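Long-range contacts in anaerobically-induced outer membrane porin OprE (Pseudomonas aeruginosa, PDB 4FRX), which forms a beta-barrel in the bacterial outer membrane and probably acts as a porin for the diffusion of small solutes: residues I46-S51 and D63-L68; F334-E339 and Q377-R382; N404-S409 and D422-R427. All coordinates share one frame; numbering follows the deposited sequence.

Contact 1 of 3, residues I46-S51 and D63-L68; sequences ILNYQS and DALGLL. With C8E ((hydroxyethyloxy)tri(ethyloxy)octane), chain D.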
# COMPACT_ATOMS: atom_id res chain seq x y z
N ILE A 46 -16.29 8.99 1.91
CA ILE A 46 -14.95 9.56 2.02
C ILE A 46 -15.04 10.97 1.50
O ILE A 46 -15.20 11.19 0.30
CB ILE A 46 -13.94 8.76 1.19
CG1 ILE A 46 -13.89 7.31 1.69
CG2 ILE A 46 -12.58 9.45 1.24
CD1 ILE A 46 -13.57 6.30 0.61
N LEU A 47 -14.96 11.93 2.42
CA LEU A 47 -15.12 13.33 2.07
C LEU A 47 -13.79 14.07 2.24
O LEU A 47 -13.27 14.19 3.35
CB LEU A 47 -16.20 13.93 2.95
CG LEU A 47 -16.47 15.43 2.95
CD1 LEU A 47 -16.73 15.93 1.55
CD2 LEU A 47 -17.67 15.69 3.85
N ASN A 48 -13.22 14.54 1.13
CA ASN A 48 -11.95 15.27 1.18
C ASN A 48 -12.24 16.74 1.00
O ASN A 48 -13.07 17.10 0.18
CB ASN A 48 -11.02 14.83 0.05
CG ASN A 48 -10.87 13.34 -0.07
OD1 ASN A 48 -11.74 12.66 -0.61
ND2 ASN A 48 -9.75 12.82 0.39
N TYR A 49 -11.56 17.60 1.76
CA TYR A 49 -11.62 19.03 1.53
C TYR A 49 -10.18 19.50 1.44
O TYR A 49 -9.34 19.05 2.21
CB TYR A 49 -12.37 19.75 2.64
CG TYR A 49 -12.09 21.24 2.70
CD1 TYR A 49 -12.71 22.12 1.83
CD2 TYR A 49 -11.17 21.75 3.61
CE1 TYR A 49 -12.43 23.48 1.87
CE2 TYR A 49 -10.90 23.11 3.66
CZ TYR A 49 -11.52 23.96 2.79
OH TYR A 49 -11.23 25.30 2.85
N GLN A 50 -9.89 20.36 0.47
CA GLN A 50 -8.55 20.89 0.27
C GLN A 50 -8.64 22.39 0.07
O GLN A 50 -9.16 22.84 -0.96
CB GLN A 50 -7.91 20.29 -0.99
CG GLN A 50 -7.39 18.88 -0.86
CD GLN A 50 -6.73 18.40 -2.15
OE1 GLN A 50 -5.83 19.05 -2.69
NE2 GLN A 50 -7.20 17.27 -2.67
N SER A 51 -8.15 23.18 1.01
CA SER A 51 -8.20 24.63 0.83
C SER A 51 -7.15 25.05 -0.18
O SER A 51 -6.30 24.25 -0.58
CB SER A 51 -7.94 25.36 2.14
OG SER A 51 -6.54 25.43 2.41
N ASP A 63 -6.16 20.96 4.99
CA ASP A 63 -6.96 19.92 4.36
C ASP A 63 -7.69 19.11 5.44
O ASP A 63 -7.25 19.06 6.58
CB ASP A 63 -6.09 18.95 3.54
CG ASP A 63 -5.46 19.60 2.31
OD1 ASP A 63 -5.79 20.76 1.98
OD2 ASP A 63 -4.64 18.92 1.66
N ALA A 64 -8.80 18.48 5.06
CA ALA A 64 -9.57 17.65 5.98
C ALA A 64 -10.01 16.39 5.26
O ALA A 64 -10.39 16.43 4.09
CB ALA A 64 -10.79 18.41 6.52
N LEU A 65 -9.91 15.26 5.95
CA LEU A 65 -10.35 13.99 5.41
C LEU A 65 -11.35 13.36 6.37
O LEU A 65 -10.98 12.95 7.47
CB LEU A 65 -9.15 13.06 5.19
CG LEU A 65 -9.54 11.66 4.71
CD1 LEU A 65 -10.17 11.74 3.32
CD2 LEU A 65 -8.38 10.69 4.75
N GLY A 66 -12.62 13.32 5.97
CA GLY A 66 -13.67 12.74 6.78
C GLY A 66 -14.00 11.35 6.27
O GLY A 66 -14.22 11.18 5.08
N LEU A 67 -14.03 10.37 7.16
CA LEU A 67 -14.27 8.99 6.78
C LEU A 67 -15.43 8.41 7.60
O LEU A 67 -15.43 8.54 8.81
CB LEU A 67 -13.01 8.16 7.05
CG LEU A 67 -11.69 8.59 6.40
CD1 LEU A 67 -10.59 7.57 6.71
CD2 LEU A 67 -11.87 8.71 4.92
N LEU A 68 -16.39 7.77 6.94
CA LEU A 68 -17.52 7.16 7.65
C LEU A 68 -17.84 5.81 7.03
O LEU A 68 -17.94 5.70 5.81
CB LEU A 68 -18.76 8.05 7.58
CG LEU A 68 -20.08 7.42 8.06
CD1 LEU A 68 -20.09 7.15 9.56
CD2 LEU A 68 -21.25 8.31 7.66
C1 C8E D . -19.15 11.93 5.03
C2 C8E D . -17.92 11.89 5.93
C3 C8E D . -18.33 11.93 7.39
C4 C8E D . -17.14 11.81 8.33
C5 C8E D . -17.61 11.85 9.78
C6 C8E D . -16.54 12.37 10.74
C7 C8E D . -17.14 12.42 12.15
C8 C8E D . -16.19 13.07 13.14
O9 C8E D . -15.71 12.10 14.05
O HOH W 1 -3.87 19.03 -0.91
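Asp63, Tyr49 and Ala64 lose the most surface where two antiparallel porin strands, 46-50 and 63-68, run side by side. Tyr49 and Ala64 face each other as a hydrogen-bonded pair: Tyr49 N donates to Ala64 O at 2.9 Å, and Ala64 N returns a bond to Tyr49 O at 3.0 Å. Their CB atoms, 4.4 Å apart, share the sheet face with Leu47. With CG anti to its backbone N (chi1 161°), Tyr49 lays its ring edge beside Ala64 N, which is near the ring plane. On the other face Asp63 is paired with Gln50. Its OD1 approaches Gln50 CA to 3.2 Å, while a water donates to Asp63 OD2 at 2.7 Å and, weakly, to Gln50 OE1. Lys111 salt-bridges OD1 and Arg120 OD2, which should offset this buried charge. Further along the same face, Ile46 CG2 packs 3.8 Å from Leu67 CD2. A detergent chain runs past Gly66, with its C2 atom 4.0 Å from Leu47 CB, consistent with a membrane-facing outer wall. The pairing forms part of the hairpin of strands 37-50 and 59-71, flanked by strand 17-28 beside the first and strand 102-114 beside the second.

Contact 2 of 3, residues F334-E339 and Q377-R382; sequences FQRAGE and QSEWER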
# COMPACT_ATOMS: atom_id res chain seq x y z
N PHE A 334 3.98 -12.61 -0.75
CA PHE A 334 5.19 -13.38 -1.11
C PHE A 334 6.47 -12.74 -0.57
O PHE A 334 7.47 -12.64 -1.26
CB PHE A 334 5.25 -13.58 -2.64
CG PHE A 334 4.08 -14.34 -3.18
CD1 PHE A 334 2.83 -13.73 -3.27
CD2 PHE A 334 4.22 -15.66 -3.56
CE1 PHE A 334 1.73 -14.43 -3.73
CE2 PHE A 334 3.13 -16.37 -4.04
CZ PHE A 334 1.87 -15.76 -4.12
N GLN A 335 6.40 -12.33 0.69
CA GLN A 335 7.40 -11.46 1.28
C GLN A 335 8.25 -12.18 2.31
O GLN A 335 9.02 -11.55 3.03
CB GLN A 335 6.70 -10.24 1.90
CG GLN A 335 6.18 -10.41 3.32
CD GLN A 335 5.13 -11.51 3.48
OE1 GLN A 335 4.59 -12.03 2.50
NE2 GLN A 335 4.84 -11.87 4.73
N ARG A 336 8.13 -13.50 2.36
CA ARG A 336 8.74 -14.30 3.42
C ARG A 336 10.22 -14.55 3.17
O ARG A 336 10.66 -14.64 2.03
CB ARG A 336 8.03 -15.65 3.55
CG ARG A 336 6.51 -15.55 3.69
CD ARG A 336 5.90 -16.94 3.59
NE ARG A 336 4.52 -16.92 3.10
CZ ARG A 336 3.45 -16.82 3.89
NH1 ARG A 336 3.60 -16.74 5.21
NH2 ARG A 336 2.24 -16.82 3.36
N ALA A 337 10.99 -14.66 4.26
CA ALA A 337 12.42 -14.95 4.18
C ALA A 337 12.77 -16.09 3.23
O ALA A 337 12.25 -17.19 3.37
CB ALA A 337 12.97 -15.26 5.57
N GLY A 338 13.65 -15.81 2.26
CA GLY A 338 14.13 -16.81 1.33
C GLY A 338 13.33 -16.96 0.05
O GLY A 338 13.81 -17.55 -0.91
N GLU A 339 12.14 -16.40 0.02
CA GLU A 339 11.18 -16.73 -1.03
C GLU A 339 11.57 -16.15 -2.41
O GLU A 339 11.85 -14.97 -2.54
CB GLU A 339 9.79 -16.26 -0.62
CG GLU A 339 8.65 -16.79 -1.49
CD GLU A 339 7.28 -16.50 -0.89
OE1 GLU A 339 7.18 -15.72 0.09
OE2 GLU A 339 6.30 -17.07 -1.42
N GLN A 377 9.43 -24.39 1.71
CA GLN A 377 8.00 -24.45 1.41
C GLN A 377 7.62 -23.59 0.19
O GLN A 377 8.40 -22.75 -0.27
CB GLN A 377 7.18 -24.00 2.62
CG GLN A 377 6.50 -25.14 3.39
CD GLN A 377 7.43 -26.08 4.14
OE1 GLN A 377 8.61 -25.83 4.25
NE2 GLN A 377 6.88 -27.16 4.67
N SER A 378 6.43 -23.83 -0.34
CA SER A 378 5.95 -23.08 -1.50
C SER A 378 4.53 -22.58 -1.32
O SER A 378 3.82 -22.99 -0.41
CB SER A 378 6.05 -23.96 -2.77
OG SER A 378 5.25 -25.11 -2.64
N GLU A 379 4.11 -21.68 -2.21
CA GLU A 379 2.76 -21.13 -2.18
C GLU A 379 2.46 -20.51 -3.54
O GLU A 379 3.38 -20.17 -4.30
CB GLU A 379 2.60 -20.09 -1.07
CG GLU A 379 3.49 -18.85 -1.23
CD GLU A 379 3.51 -17.96 -0.00
OE1 GLU A 379 4.14 -16.89 -0.06
OE2 GLU A 379 2.93 -18.34 1.04
N TRP A 380 1.18 -20.35 -3.85
CA TRP A 380 0.81 -19.73 -5.11
C TRP A 380 -0.49 -18.98 -4.96
O TRP A 380 -1.28 -19.26 -4.07
CB TRP A 380 0.71 -20.76 -6.24
CG TRP A 380 -0.33 -21.84 -6.08
CD1 TRP A 380 -0.14 -23.11 -5.61
CD2 TRP A 380 -1.72 -21.75 -6.42
NE1 TRP A 380 -1.32 -23.81 -5.63
CE2 TRP A 380 -2.31 -23.00 -6.12
CE3 TRP A 380 -2.53 -20.73 -6.93
CZ2 TRP A 380 -3.66 -23.25 -6.33
CZ3 TRP A 380 -3.88 -20.98 -7.13
CH2 TRP A 380 -4.43 -22.24 -6.83
N GLU A 381 -0.68 -17.98 -5.82
CA GLU A 381 -1.92 -17.21 -5.82
C GLU A 381 -2.35 -16.89 -7.25
O GLU A 381 -1.52 -16.61 -8.12
CB GLU A 381 -1.77 -15.91 -4.98
CG GLU A 381 -3.06 -15.04 -4.97
CD GLU A 381 -3.10 -13.99 -3.85
OE1 GLU A 381 -2.39 -14.13 -2.83
OE2 GLU A 381 -3.84 -13.00 -4.00
N ARG A 382 -3.65 -16.94 -7.50
CA ARG A 382 -4.19 -16.47 -8.76
C ARG A 382 -5.25 -15.42 -8.46
O ARG A 382 -6.21 -15.70 -7.73
CB ARG A 382 -4.81 -17.64 -9.56
CG ARG A 382 -5.47 -17.22 -10.88
CD ARG A 382 -5.95 -18.46 -11.68
NE ARG A 382 -4.89 -19.45 -11.87
CZ ARG A 382 -4.89 -20.59 -11.18
NH1 ARG A 382 -5.87 -20.82 -10.30
NH2 ARG A 382 -3.93 -21.50 -11.33
O HOH W 2 2.40 -14.79 0.22
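Glu379 reaches from a strand of the porin beta-barrel into a loop folded against the wall, where Arg336, Glu339 and Phe334 meet it. The loop residues Arg336 to Glu339 form a type II beta turn, with Gly338 at its third position and Glu339 N bonded back to Arg336 O. Both acidic and basic side chains at the ends of this turn are directed at the strand. Glu379 holds CG between its backbone N and carbonyl carbon, the crowded position (chi1 63°), and then extends, which delivers the carboxylate to the turn. Arg336 crosses it obliquely, with guanidinium and carboxylate planes 63° apart. The straight component of this salt bridge is Arg336 NE to Glu379 OE1, 3.2 Å with an N-H...O angle of 173°, meeting the oxygen on its syn side but tilted out of the carboxylate plane. Arg336 NH2 adds a weak bond to Glu379 OE2 at 2.9 Å. Glu339 arrives at about a right angle to Glu379, and its OE2 stands just 2.6 Å from Glu379 OE1, so close that one of the two acids probably carries a proton. The neighbouring guanidinium would be expected to stabilise the remaining negative charge. Phe334 slides past Glu379 in the opposite sense, its CE2 3.8 Å from Glu379 CG, and then presents its ring edge to the next residue on the loop-facing side of the strand, with CZ 3.7 Å from Glu381 CB. The carboxylate of Glu381 turns to the loop backbone instead, accepting from Ile331 and Gly332. Leu365 and Ile370 of strand 358-370 pack beside the loop side chains. A water bridges the two segments, donating to Glu379 OE1 at 2.7 Å and accepting from Phe334 N at 2.9 Å.

Contact 3 of 3, residues N404-S409 and D422-R427; sequences NASFRS and DQDENR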
# COMPACT_ATOMS: atom_id res chain seq x y z
N ASN A 404 -11.33 -11.49 -7.46
CA ASN A 404 -11.32 -12.83 -6.87
C ASN A 404 -9.88 -13.31 -6.70
O ASN A 404 -9.05 -13.11 -7.59
CB ASN A 404 -12.09 -13.80 -7.76
CG ASN A 404 -11.96 -15.23 -7.30
OD1 ASN A 404 -11.08 -15.97 -7.74
ND2 ASN A 404 -12.85 -15.64 -6.41
N ALA A 405 -9.60 -13.94 -5.57
CA ALA A 405 -8.28 -14.51 -5.33
C ALA A 405 -8.36 -15.94 -4.80
O ALA A 405 -9.24 -16.26 -4.00
CB ALA A 405 -7.48 -13.61 -4.33
N SER A 406 -7.45 -16.79 -5.27
CA SER A 406 -7.25 -18.11 -4.68
C SER A 406 -5.81 -18.20 -4.23
O SER A 406 -4.91 -17.92 -5.01
CB SER A 406 -7.53 -19.23 -5.69
OG SER A 406 -8.90 -19.37 -5.95
N PHE A 407 -5.61 -18.60 -2.98
CA PHE A 407 -4.30 -18.62 -2.34
C PHE A 407 -4.13 -19.97 -1.66
O PHE A 407 -4.99 -20.43 -0.90
CB PHE A 407 -4.19 -17.48 -1.33
CG PHE A 407 -2.92 -17.50 -0.53
CD1 PHE A 407 -1.74 -17.02 -1.06
CD2 PHE A 407 -2.90 -18.05 0.75
CE1 PHE A 407 -0.55 -17.06 -0.32
CE2 PHE A 407 -1.73 -18.09 1.49
CZ PHE A 407 -0.55 -17.59 0.95
N ARG A 408 -3.02 -20.64 -1.96
CA ARG A 408 -2.72 -21.92 -1.34
C ARG A 408 -1.29 -21.89 -0.85
O ARG A 408 -0.37 -21.53 -1.61
CB ARG A 408 -2.89 -23.05 -2.36
CG ARG A 408 -4.23 -23.04 -3.08
CD ARG A 408 -5.33 -23.59 -2.22
NE ARG A 408 -6.58 -23.70 -2.97
CZ ARG A 408 -7.53 -22.77 -2.99
NH1 ARG A 408 -7.37 -21.65 -2.29
NH2 ARG A 408 -8.64 -22.96 -3.70
N SER A 409 -1.09 -22.29 0.40
CA SER A 409 0.21 -22.19 1.05
C SER A 409 0.52 -23.40 1.92
O SER A 409 -0.33 -24.26 2.12
CB SER A 409 0.27 -20.92 1.89
OG SER A 409 1.59 -20.63 2.32
N ASP A 422 -5.11 -22.17 3.42
CA ASP A 422 -5.70 -21.94 2.10
C ASP A 422 -6.94 -21.07 2.18
O ASP A 422 -7.78 -21.25 3.06
CB ASP A 422 -6.00 -23.26 1.42
CG ASP A 422 -4.75 -24.09 1.23
OD1 ASP A 422 -3.65 -23.54 1.50
OD2 ASP A 422 -4.87 -25.26 0.83
N GLN A 423 -7.04 -20.13 1.24
CA GLN A 423 -7.98 -19.02 1.35
C GLN A 423 -8.49 -18.66 -0.05
O GLN A 423 -7.70 -18.60 -1.00
CB GLN A 423 -7.26 -17.83 2.00
CG GLN A 423 -8.09 -16.56 2.17
CD GLN A 423 -7.39 -15.51 3.03
OE1 GLN A 423 -6.37 -15.78 3.67
NE2 GLN A 423 -7.93 -14.30 3.04
N ASP A 424 -9.80 -18.46 -0.16
CA ASP A 424 -10.41 -17.89 -1.36
C ASP A 424 -11.13 -16.63 -0.92
O ASP A 424 -11.74 -16.60 0.16
CB ASP A 424 -11.41 -18.85 -2.00
CG ASP A 424 -10.75 -20.03 -2.68
OD1 ASP A 424 -9.59 -19.91 -3.11
OD2 ASP A 424 -11.40 -21.09 -2.79
N GLU A 425 -11.08 -15.59 -1.75
CA GLU A 425 -11.64 -14.30 -1.37
C GLU A 425 -12.32 -13.65 -2.57
O GLU A 425 -11.79 -13.67 -3.68
CB GLU A 425 -10.53 -13.41 -0.81
CG GLU A 425 -10.97 -12.05 -0.31
CD GLU A 425 -9.79 -11.19 0.12
OE1 GLU A 425 -9.16 -11.49 1.16
OE2 GLU A 425 -9.48 -10.21 -0.59
N ASN A 426 -13.50 -13.08 -2.33
CA ASN A 426 -14.17 -12.26 -3.33
C ASN A 426 -14.38 -10.88 -2.76
O ASN A 426 -14.78 -10.74 -1.61
CB ASN A 426 -15.53 -12.84 -3.71
CG ASN A 426 -15.41 -14.08 -4.57
OD1 ASN A 426 -15.03 -14.00 -5.74
ND2 ASN A 426 -15.72 -15.24 -4.00
N ARG A 427 -14.11 -9.87 -3.58
CA ARG A 427 -14.54 -8.51 -3.28
C ARG A 427 -15.47 -8.00 -4.37
O ARG A 427 -15.26 -8.24 -5.56
CB ARG A 427 -13.35 -7.56 -3.13
CG ARG A 427 -12.34 -7.99 -2.11
CD ARG A 427 -11.21 -6.97 -2.04
NE ARG A 427 -10.02 -7.52 -1.43
CZ ARG A 427 -8.85 -6.89 -1.35
NH1 ARG A 427 -8.74 -5.67 -1.86
NH2 ARG A 427 -7.81 -7.47 -0.78
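Asn404 and Asn426 lie side by side, pointing the same way, and open a ladder of side-chain bonds between two antiparallel strands. Asn404 ND2 donates to Asn426 OD1 at 2.8 Å, approaching from above the acceptor's carbonyl plane; the two amides are turned 40° apart. Trp402 also donates to this oxygen. Ala405 follows on the other face, its N bonded to Glu425 O, while Glu425 engages Arg427 in a salt bridge within its own strand. Ser406 OG donates to Asp424 OD1 at 3.0 Å, again from above the plane. Phe407 exchanges two backbone bonds with Gln423. Arg408 bends at its second torsion (chi2 -77°) and folds back over the strand, gripping Asp424 end-on: NH1 and NH2 both bond to OD1, at 2.9 and 3.2 Å. Three donors thus converge on Asp424 OD1. Arg408 NH1 also bonds Phe407 O at 3.0 Å, which anchors the bent arginine. At the end, Ser409 N donates to Asp422 OD1 at 3.1 Å, and Ser409 OG to Glu379 of the preceding strand. Ala405 and Phe407 pack on loop residue Ile331, the polar row takes the other face, and the antiparallel pair forms part of an OprD-family porin barrel wall.

How the contacts relate
From the N terminus, contact 1 comes first, closing the hairpin of strands 37-50 and 59-71 over a short connection. Contact 2 opens much later and spans 37 residues, including strands 340-349 and 358-370, to pin a loop to strand 377-389. Contact 3 closes the loop, mostly unmodelled, between the last strands, 399-409 and 423-434. The three follow in series, none nested in or crossing another. Contacts 1 and 2 lie on opposite sides of the chain's centre, their nearest atoms about 22 Å apart. Contacts 2 and 3 meet through adjacent strands, with Arg382 N 3.0 Å from Ser406 O. Strand 423-434 pairs with 17-28, itself beside 37-50, bringing the barrel back round towards contact 1.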